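Local coordinates for SusD/RagB family nutrient-binding outer membrane lipoprotein (Bacteroides vulgatus, PDB 4F7A) that probably binds glycans, perhaps mucin O-glycans, at the bacterial surface as a SusD-like outer membrane lipoprotein with a TPR-like helical fold, at residues K30-F34 with W46-Q50; L52-F57 with N72-L77; T82-N87 with L471-D477. All coordinates share one frame. Residue numbers count along the deposited sequence, not the author numbering.

Overall arrangement
Leaving helix 15-30, the chain runs through a loop and returns on helix 44-51; contact 1 closes this first loop, over 11 intervening residues. Contact 2 follows at once, closing the excursion from 52-57 through strand 61-62 to 72-77. After helix 79-82, helix 84-104 begins, and contact 3 spans 383 residues to bring its N-terminal part against 471-477, close to the C terminus. The three are in series, none enclosing another, yet they touch: Thr48 OG1 lies 2.7 Å from Ser84 OG, Gln50 NE2 2.9 Å from Asp55 OD1, and Leu77 CD1 3.6 Å from Pro472 CD. Contacts 1 and 2 fold the N-terminal part on itself; contact 3 ties it to the C-terminal part.

Contact 1. Residues K30-F34 with W46-Q50; sequences KGIYF and WQTFQ
Three aromatic residues, Trp46, Phe34 and Tyr33, carry most of this buried contact between the loop leaving helix 15-30 and helix 44-51. The loop is irregular: Tyr33 (phi/psi -86/84) is the centre of an inverse gamma turn, and Phe34 follows extended at -61/121. The segments come closest at Phe34 and Trp46, whose CA atoms lie 5.6 Å apart. Segment 46-50 is helical, with Gln50 N bonded to Trp46 O at 3.0 Å and a wider pi-type turn over 47-50. Trp46 takes chi1 t and chi2 83°, which carries its indole to Tyr33 (chi1 t). The edge of the indole meets the face of the Tyr33 ring in an edge-to-face pair, with the five-membered ring centroid 4.6 Å from that of Tyr33 and planes at 50°. Tyr33 OH reaches Trp46 CZ2 at 3.4 Å. Phe34 O sits 3.1 Å from Trp46 CB, while Phe34 CB lies over the face of Phe49, 3.7 Å from the ring centroid in a CH-pi contact. With both chi1 t, the Phe34 and Phe49 rings are nearly parallel (18°) but slid apart, centroids 5.4 Å from each other. The Gln50 amide is held by Arg127, Asp55 and Glu434. Helix 84-104 adds Tyr88 and Ile93 beside Phe34. This aromatic cluster packs the loop after helix 15-30 onto helix 44-51 within the predominantly helical SusD-like fold. No hydrogen bond crosses between the segments, so their direct association rests on ring packing and apolar burial; Arg127 NH2, bonded to both Ile32 O and Gln50 OE1, supplies a polar link from outside.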
# COMPACT_ATOMS: atom_id res chain seq x y z
N LYS A 30 -10.42 -11.73 -0.66
CA LYS A 30 -9.29 -12.42 -1.29
C LYS A 30 -8.67 -11.62 -2.44
O LYS A 30 -7.56 -11.91 -2.86
CB LYS A 30 -9.73 -13.78 -1.84
CG LYS A 30 -10.07 -14.76 -0.74
CD LYS A 30 -10.38 -16.15 -1.31
CE LYS A 30 -10.59 -17.16 -0.18
NZ LYS A 30 -11.06 -18.50 -0.65
N GLY A 31 -9.40 -10.63 -2.93
CA GLY A 31 -9.03 -9.93 -4.15
C GLY A 31 -8.36 -8.58 -3.94
O GLY A 31 -8.01 -7.93 -4.91
N ILE A 32 -8.18 -8.16 -2.69
CA ILE A 32 -7.51 -6.86 -2.40
C ILE A 32 -5.97 -7.01 -2.56
O ILE A 32 -5.40 -6.45 -3.48
CB ILE A 32 -7.90 -6.31 -1.01
CG1 ILE A 32 -9.41 -6.05 -0.94
CG2 ILE A 32 -7.06 -5.03 -0.67
CD1 ILE A 32 -9.96 -5.91 0.52
N TYR A 33 -5.33 -7.74 -1.63
CA TYR A 33 -3.92 -8.24 -1.77
C TYR A 33 -4.10 -9.55 -2.51
O TYR A 33 -4.23 -10.65 -1.92
CB TYR A 33 -3.31 -8.47 -0.41
CG TYR A 33 -1.80 -8.64 -0.30
CD1 TYR A 33 -0.93 -7.54 -0.40
CD2 TYR A 33 -1.25 -9.86 0.02
CE1 TYR A 33 0.44 -7.69 -0.21
CE2 TYR A 33 0.10 -10.01 0.22
CZ TYR A 33 0.94 -8.92 0.10
OH TYR A 33 2.28 -9.10 0.31
N PHE A 34 -4.19 -9.38 -3.82
CA PHE A 34 -4.93 -10.29 -4.68
C PHE A 34 -4.39 -11.70 -4.62
O PHE A 34 -3.23 -11.93 -4.93
CB PHE A 34 -4.88 -9.78 -6.13
CG PHE A 34 -5.73 -10.57 -7.08
CD1 PHE A 34 -5.24 -11.73 -7.65
CD2 PHE A 34 -7.00 -10.14 -7.41
CE1 PHE A 34 -6.01 -12.47 -8.52
CE2 PHE A 34 -7.78 -10.88 -8.29
CZ PHE A 34 -7.29 -12.03 -8.85
N TRP A 46 -0.82 -12.51 -8.60
CA TRP A 46 -0.36 -11.51 -7.64
C TRP A 46 1.05 -11.02 -7.98
O TRP A 46 1.37 -9.85 -7.76
CB TRP A 46 -0.41 -12.05 -6.21
CG TRP A 46 0.03 -11.05 -5.21
CD1 TRP A 46 -0.73 -10.05 -4.67
CD2 TRP A 46 1.35 -10.90 -4.68
NE1 TRP A 46 0.03 -9.31 -3.81
CE2 TRP A 46 1.31 -9.80 -3.79
CE3 TRP A 46 2.54 -11.61 -4.81
CZ2 TRP A 46 2.43 -9.37 -3.07
CZ3 TRP A 46 3.67 -11.19 -4.07
CH2 TRP A 46 3.60 -10.06 -3.24
N GLN A 47 1.88 -11.90 -8.54
CA GLN A 47 3.26 -11.53 -8.82
C GLN A 47 3.33 -10.32 -9.74
O GLN A 47 4.15 -9.43 -9.51
CB GLN A 47 4.07 -12.70 -9.39
CG GLN A 47 5.55 -12.33 -9.65
CD GLN A 47 6.32 -13.45 -10.35
OE1 GLN A 47 5.77 -14.14 -11.20
NE2 GLN A 47 7.61 -13.61 -10.03
N THR A 48 2.47 -10.26 -10.76
CA THR A 48 2.40 -9.06 -11.65
C THR A 48 1.44 -7.98 -11.18
O THR A 48 1.62 -6.81 -11.50
CB THR A 48 2.06 -9.45 -13.12
OG1 THR A 48 0.72 -9.95 -13.20
CG2 THR A 48 3.05 -10.53 -13.65
N PHE A 49 0.41 -8.35 -10.43
CA PHE A 49 -0.51 -7.39 -9.77
C PHE A 49 0.30 -6.36 -8.98
O PHE A 49 0.19 -5.15 -9.19
CB PHE A 49 -1.47 -8.16 -8.84
CG PHE A 49 -2.66 -7.36 -8.32
CD1 PHE A 49 -2.52 -6.42 -7.31
CD2 PHE A 49 -3.94 -7.60 -8.79
CE1 PHE A 49 -3.64 -5.72 -6.84
CE2 PHE A 49 -5.04 -6.92 -8.31
CZ PHE A 49 -4.89 -5.97 -7.35
N GLN A 50 1.17 -6.88 -8.12
CA GLN A 50 1.88 -6.04 -7.19
C GLN A 50 3.39 -6.29 -7.04
O GLN A 50 4.14 -5.33 -6.86
CB GLN A 50 1.16 -6.20 -5.85
CG GLN A 50 1.88 -5.83 -4.64
CD GLN A 50 0.96 -5.55 -3.45
OE1 GLN A 50 -0.27 -5.79 -3.46
NE2 GLN A 50 1.57 -5.05 -2.41

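Contact 2. Residues L52-F57 with N72-L77; sequences LNHDMF and NTVYAL
Helix 54-57 and the two residues before it meet the loop after strand 61-62 mainly through Asn72, Phe57 and Met56. Asn53 (phi/psi -119/-94) is the N-cap residue, but its side chain makes no capping bond; its backbone O accepts from Phe57 N at 2.9 Å. Opposite, 72-73 form a short 3-10 segment, Tyr75 N bonds to Asn72 O at 2.9 Å, and Tyr75 has positive phi (62/21). The nearest CA pairs are Asn53 with Asn72, 7.2 Å, and Met56 with Thr73, 7.7 Å. Asn72, chi1 m (-84°), has its CA-to-CB bond toward segment 52-57 and donates from ND2 to Leu52 O at 2.9 Å, a hydrogen bond between the segments; Asn72 OD1 accepts from Glu78 N. Asn53, chi1 m, places OD1 2.8 Å from Asn72 ND2 and donates from ND2 to Trp81 O. Met56, a selenomethionine, stretches out with chi1 and chi2 both t, then bends at chi3 p, so CE rests 3.5 Å from Asn72 CB and SE 3.6 Å from Thr73 CB. Phe57, chi1 m (-61°), slots its ring among three residues: CE1 is 3.6 Å from Asn72 O, near the ring plane, and 4.1 Å from Tyr75 CE1, while CZ is 3.9 Å from Leu77 CD2. This is structural packing within the SusD-like fold, joining short helix 54-57 to the loop that leads to helix 79-82. His62 of strand 61-62 touches Met56 and, through NE2, hydrogen-bonds Thr73 OG1; helix 79-82 lines the contact through Trp81 and Thr82, and helix 44-51 lies against Leu52 and Asp55.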
# COMPACT_ATOMS: atom_id res chain seq x y z
N LEU A 52 6.00 -7.36 -8.87
CA LEU A 52 6.93 -6.81 -9.86
C LEU A 52 6.70 -5.33 -10.21
O LEU A 52 7.38 -4.78 -11.09
CB LEU A 52 6.92 -7.65 -11.12
CG LEU A 52 7.54 -9.04 -11.02
CD1 LEU A 52 7.13 -9.86 -12.24
CD2 LEU A 52 9.07 -9.00 -10.88
N ASN A 53 5.74 -4.70 -9.54
CA ASN A 53 5.51 -3.27 -9.67
C ASN A 53 5.71 -2.57 -8.31
O ASN A 53 6.82 -2.26 -7.90
CB ASN A 53 4.10 -3.04 -10.23
CG ASN A 53 3.93 -3.61 -11.60
OD1 ASN A 53 4.45 -3.06 -12.57
ND2 ASN A 53 3.20 -4.70 -11.69
N HIS A 54 4.62 -2.39 -7.58
CA HIS A 54 4.63 -1.60 -6.35
C HIS A 54 5.65 -2.06 -5.33
O HIS A 54 6.25 -1.25 -4.66
CB HIS A 54 3.24 -1.64 -5.70
CG HIS A 54 2.13 -1.39 -6.66
ND1 HIS A 54 1.84 -2.26 -7.70
CD2 HIS A 54 1.19 -0.42 -6.70
CE1 HIS A 54 0.79 -1.80 -8.36
NE2 HIS A 54 0.38 -0.69 -7.78
N ASP A 55 5.79 -3.37 -5.16
CA ASP A 55 6.66 -3.91 -4.11
C ASP A 55 8.12 -3.60 -4.41
O ASP A 55 8.93 -3.49 -3.48
CB ASP A 55 6.47 -5.43 -3.98
CG ASP A 55 5.19 -5.82 -3.23
OD1 ASP A 55 4.47 -4.92 -2.72
OD2 ASP A 55 4.92 -7.03 -3.14
N MSE A 56 8.46 -3.50 -5.69
CA MSE A 56 9.79 -3.10 -6.08
C MSE A 56 9.94 -1.58 -6.03
O MSE A 56 10.92 -1.05 -5.47
CB MSE A 56 10.13 -3.62 -7.48
CG MSE A 56 11.49 -3.11 -7.94
SE MSE A 56 12.10 -3.88 -9.59
CE MSE A 56 10.61 -3.52 -10.64
N PHE A 57 8.96 -0.85 -6.59
CA PHE A 57 9.07 0.60 -6.64
C PHE A 57 9.04 1.23 -5.27
O PHE A 57 9.68 2.27 -5.04
CB PHE A 57 8.03 1.21 -7.58
CG PHE A 57 8.16 0.76 -9.03
CD1 PHE A 57 9.40 0.73 -9.66
CD2 PHE A 57 7.05 0.35 -9.74
CE1 PHE A 57 9.50 0.31 -10.97
CE2 PHE A 57 7.15 -0.06 -11.07
CZ PHE A 57 8.37 -0.08 -11.67
N ASN A 72 10.96 -3.66 -15.74
CA ASN A 72 10.46 -2.64 -14.82
C ASN A 72 11.56 -2.01 -13.99
O ASN A 72 11.52 -0.81 -13.72
CB ASN A 72 9.38 -3.21 -13.89
CG ASN A 72 8.00 -3.22 -14.51
OD1 ASN A 72 7.86 -3.05 -15.71
ND2 ASN A 72 6.96 -3.45 -13.68
N THR A 73 12.54 -2.81 -13.56
CA THR A 73 13.59 -2.32 -12.69
C THR A 73 14.36 -1.14 -13.31
O THR A 73 14.79 -0.24 -12.58
CB THR A 73 14.54 -3.46 -12.22
OG1 THR A 73 15.36 -2.98 -11.15
CG2 THR A 73 15.41 -4.02 -13.37
N VAL A 74 14.52 -1.15 -14.63
CA VAL A 74 15.20 -0.05 -15.36
C VAL A 74 14.19 0.87 -16.04
O VAL A 74 14.52 1.61 -16.98
CB VAL A 74 16.24 -0.55 -16.38
CG1 VAL A 74 17.44 -1.17 -15.69
CG2 VAL A 74 15.60 -1.55 -17.44
N TYR A 75 12.96 0.86 -15.54
CA TYR A 75 11.90 1.73 -16.05
C TYR A 75 11.55 1.47 -17.52
O TYR A 75 11.00 2.35 -18.18
CB TYR A 75 12.21 3.22 -15.86
CG TYR A 75 12.20 3.77 -14.44
CD1 TYR A 75 11.56 3.12 -13.38
CD2 TYR A 75 12.81 4.98 -14.17
CE1 TYR A 75 11.54 3.66 -12.11
CE2 TYR A 75 12.81 5.52 -12.89
CZ TYR A 75 12.17 4.87 -11.87
OH TYR A 75 12.18 5.44 -10.63
N ALA A 76 11.87 0.28 -18.04
CA ALA A 76 11.37 -0.16 -19.35
C ALA A 76 10.11 -0.97 -19.04
O ALA A 76 10.13 -2.18 -18.91
CB ALA A 76 12.41 -1.00 -20.09
N LEU A 77 9.01 -0.26 -18.83
CA LEU A 77 7.87 -0.88 -18.18
C LEU A 77 7.25 -1.95 -19.08
O LEU A 77 7.02 -1.72 -20.26
CB LEU A 77 6.82 0.17 -17.80
CG LEU A 77 7.25 1.25 -16.81
CD1 LEU A 77 6.09 2.13 -16.45
CD2 LEU A 77 7.83 0.65 -15.51

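Contact 3. Residues T82-N87 with L471-D477; sequences TASAWN and LPFSQDD
Asn87, chi1 m, binds two residues at once: its OD1 accepts from Ser474 OG at 2.6 Å and its ND2 donates to Asp476 OD2 at 2.9 Å. Beside it, Trp86 (chi1 t) donates from NE1 to Asp477 OD2 at 3.0 Å, an oxygen that also bonds a glycerol, probably from the crystallisation liquor. Ser474 (chi1 t, phi/psi -64/118) is the N-cap of helix 475-480, its OG accepting from Asp477 N at 3.1 Å. Thus the N-terminal part of helix 84-104 packs against the N-terminal end of helix 475-480, joining parts of the SusD-like, TPR-related fold far apart in sequence. Asn87 N bonds to Ala83 O at 2.9 Å; CA atoms approach to 4.3 Å at Ala83 and Ser474, and 6.0 Å at Thr82 and Leu471. Water 1 bridges the segments, 2.7 Å from both Thr82 OG1 and Pro472 O, donating to the latter. Ser474 CB lies over the Trp86 face, 4.1 Å from the five-membered ring centroid, a CH-pi contact. Ala83 CB sits 3.6 Å from Ser474 OG. Farther out, extended Leu471 (-100/146) places CD1 3.6 Å from Thr82 O and CD2 4.1 Å from Thr82 CG2.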
# COMPACT_ATOMS: atom_id res chain seq x y z
N THR A 82 2.41 -4.11 -15.81
CA THR A 82 1.83 -2.90 -15.28
C THR A 82 0.30 -2.83 -15.38
O THR A 82 -0.33 -2.10 -14.61
CB THR A 82 2.43 -1.63 -15.91
OG1 THR A 82 2.10 -1.59 -17.29
CG2 THR A 82 3.98 -1.56 -15.69
N ALA A 83 -0.29 -3.59 -16.30
CA ALA A 83 -1.74 -3.61 -16.46
C ALA A 83 -2.46 -4.50 -15.44
O ALA A 83 -3.69 -4.47 -15.33
CB ALA A 83 -2.10 -4.10 -17.87
N SER A 84 -1.70 -5.34 -14.73
CA SER A 84 -2.31 -6.41 -13.95
C SER A 84 -3.23 -5.97 -12.82
O SER A 84 -4.29 -6.56 -12.64
CB SER A 84 -1.23 -7.36 -13.43
OG SER A 84 -0.79 -8.18 -14.50
N ALA A 85 -2.84 -4.95 -12.06
CA ALA A 85 -3.68 -4.49 -10.95
C ALA A 85 -5.06 -4.08 -11.50
O ALA A 85 -6.11 -4.51 -11.00
CB ALA A 85 -3.01 -3.34 -10.22
N TRP A 86 -5.05 -3.30 -12.58
CA TRP A 86 -6.28 -2.92 -13.28
C TRP A 86 -7.08 -4.16 -13.75
O TRP A 86 -8.25 -4.34 -13.38
CB TRP A 86 -5.96 -2.02 -14.51
CG TRP A 86 -7.20 -1.55 -15.22
CD1 TRP A 86 -8.00 -2.29 -16.04
CD2 TRP A 86 -7.78 -0.24 -15.17
NE1 TRP A 86 -9.04 -1.52 -16.50
CE2 TRP A 86 -8.93 -0.26 -15.98
CE3 TRP A 86 -7.43 0.96 -14.53
CZ2 TRP A 86 -9.75 0.87 -16.16
CZ3 TRP A 86 -8.27 2.08 -14.68
CH2 TRP A 86 -9.40 2.03 -15.49
N ASN A 87 -6.42 -5.03 -14.51
CA ASN A 87 -7.12 -6.12 -15.20
C ASN A 87 -7.78 -7.10 -14.21
O ASN A 87 -8.97 -7.44 -14.34
CB ASN A 87 -6.15 -6.89 -16.10
CG ASN A 87 -5.65 -6.07 -17.29
OD1 ASN A 87 -6.21 -5.02 -17.63
ND2 ASN A 87 -4.57 -6.56 -17.94
N LEU A 471 1.75 3.97 -12.87
CA LEU A 471 1.78 2.98 -13.95
C LEU A 471 0.89 3.43 -15.09
O LEU A 471 -0.16 4.05 -14.87
CB LEU A 471 1.33 1.60 -13.46
CG LEU A 471 2.17 0.98 -12.33
CD1 LEU A 471 1.68 -0.46 -12.07
CD2 LEU A 471 3.69 1.05 -12.60
N PRO A 472 1.29 3.13 -16.33
CA PRO A 472 0.39 3.45 -17.46
C PRO A 472 -0.92 2.70 -17.40
O PRO A 472 -1.00 1.64 -16.80
CB PRO A 472 1.19 3.02 -18.69
CG PRO A 472 2.62 2.97 -18.23
CD PRO A 472 2.54 2.52 -16.78
N PHE A 473 -1.95 3.25 -18.04
CA PHE A 473 -3.23 2.57 -18.13
C PHE A 473 -3.11 1.19 -18.80
O PHE A 473 -2.18 0.91 -19.57
CB PHE A 473 -4.25 3.42 -18.91
CG PHE A 473 -4.58 4.73 -18.26
CD1 PHE A 473 -5.17 4.76 -17.02
CD2 PHE A 473 -4.37 5.93 -18.95
CE1 PHE A 473 -5.51 5.95 -16.44
CE2 PHE A 473 -4.70 7.13 -18.37
CZ PHE A 473 -5.27 7.13 -17.08
N SER A 474 -4.05 0.32 -18.48
CA SER A 474 -4.06 -1.03 -19.06
C SER A 474 -4.30 -0.97 -20.56
O SER A 474 -5.39 -0.56 -20.99
CB SER A 474 -5.17 -1.86 -18.45
OG SER A 474 -5.29 -3.09 -19.16
N GLN A 475 -3.32 -1.45 -21.35
CA GLN A 475 -3.53 -1.58 -22.78
C GLN A 475 -4.49 -2.71 -23.12
O GLN A 475 -5.09 -2.69 -24.19
CB GLN A 475 -2.21 -1.73 -23.55
CG GLN A 475 -1.48 -0.39 -23.70
CD GLN A 475 -2.30 0.65 -24.47
OE1 GLN A 475 -2.77 0.40 -25.59
NE2 GLN A 475 -2.46 1.82 -23.88
N ASP A 476 -4.67 -3.69 -22.23
CA ASP A 476 -5.69 -4.73 -22.46
C ASP A 476 -7.07 -4.10 -22.43
O ASP A 476 -7.91 -4.38 -23.29
CB ASP A 476 -5.55 -5.86 -21.43
CG ASP A 476 -4.15 -6.43 -21.42
OD1 ASP A 476 -3.82 -7.14 -22.38
OD2 ASP A 476 -3.35 -6.11 -20.50
N ASP A 477 -7.31 -3.22 -21.46
CA ASP A 477 -8.56 -2.47 -21.43
C ASP A 477 -8.66 -1.49 -22.62
O ASP A 477 -9.72 -1.37 -23.24
CB ASP A 477 -8.72 -1.74 -20.09
CG ASP A 477 -10.17 -1.37 -19.79
OD1 ASP A 477 -10.66 -0.44 -20.45
OD2 ASP A 477 -10.79 -1.98 -18.89
O HOH W 1 -0.43 -0.87 -17.74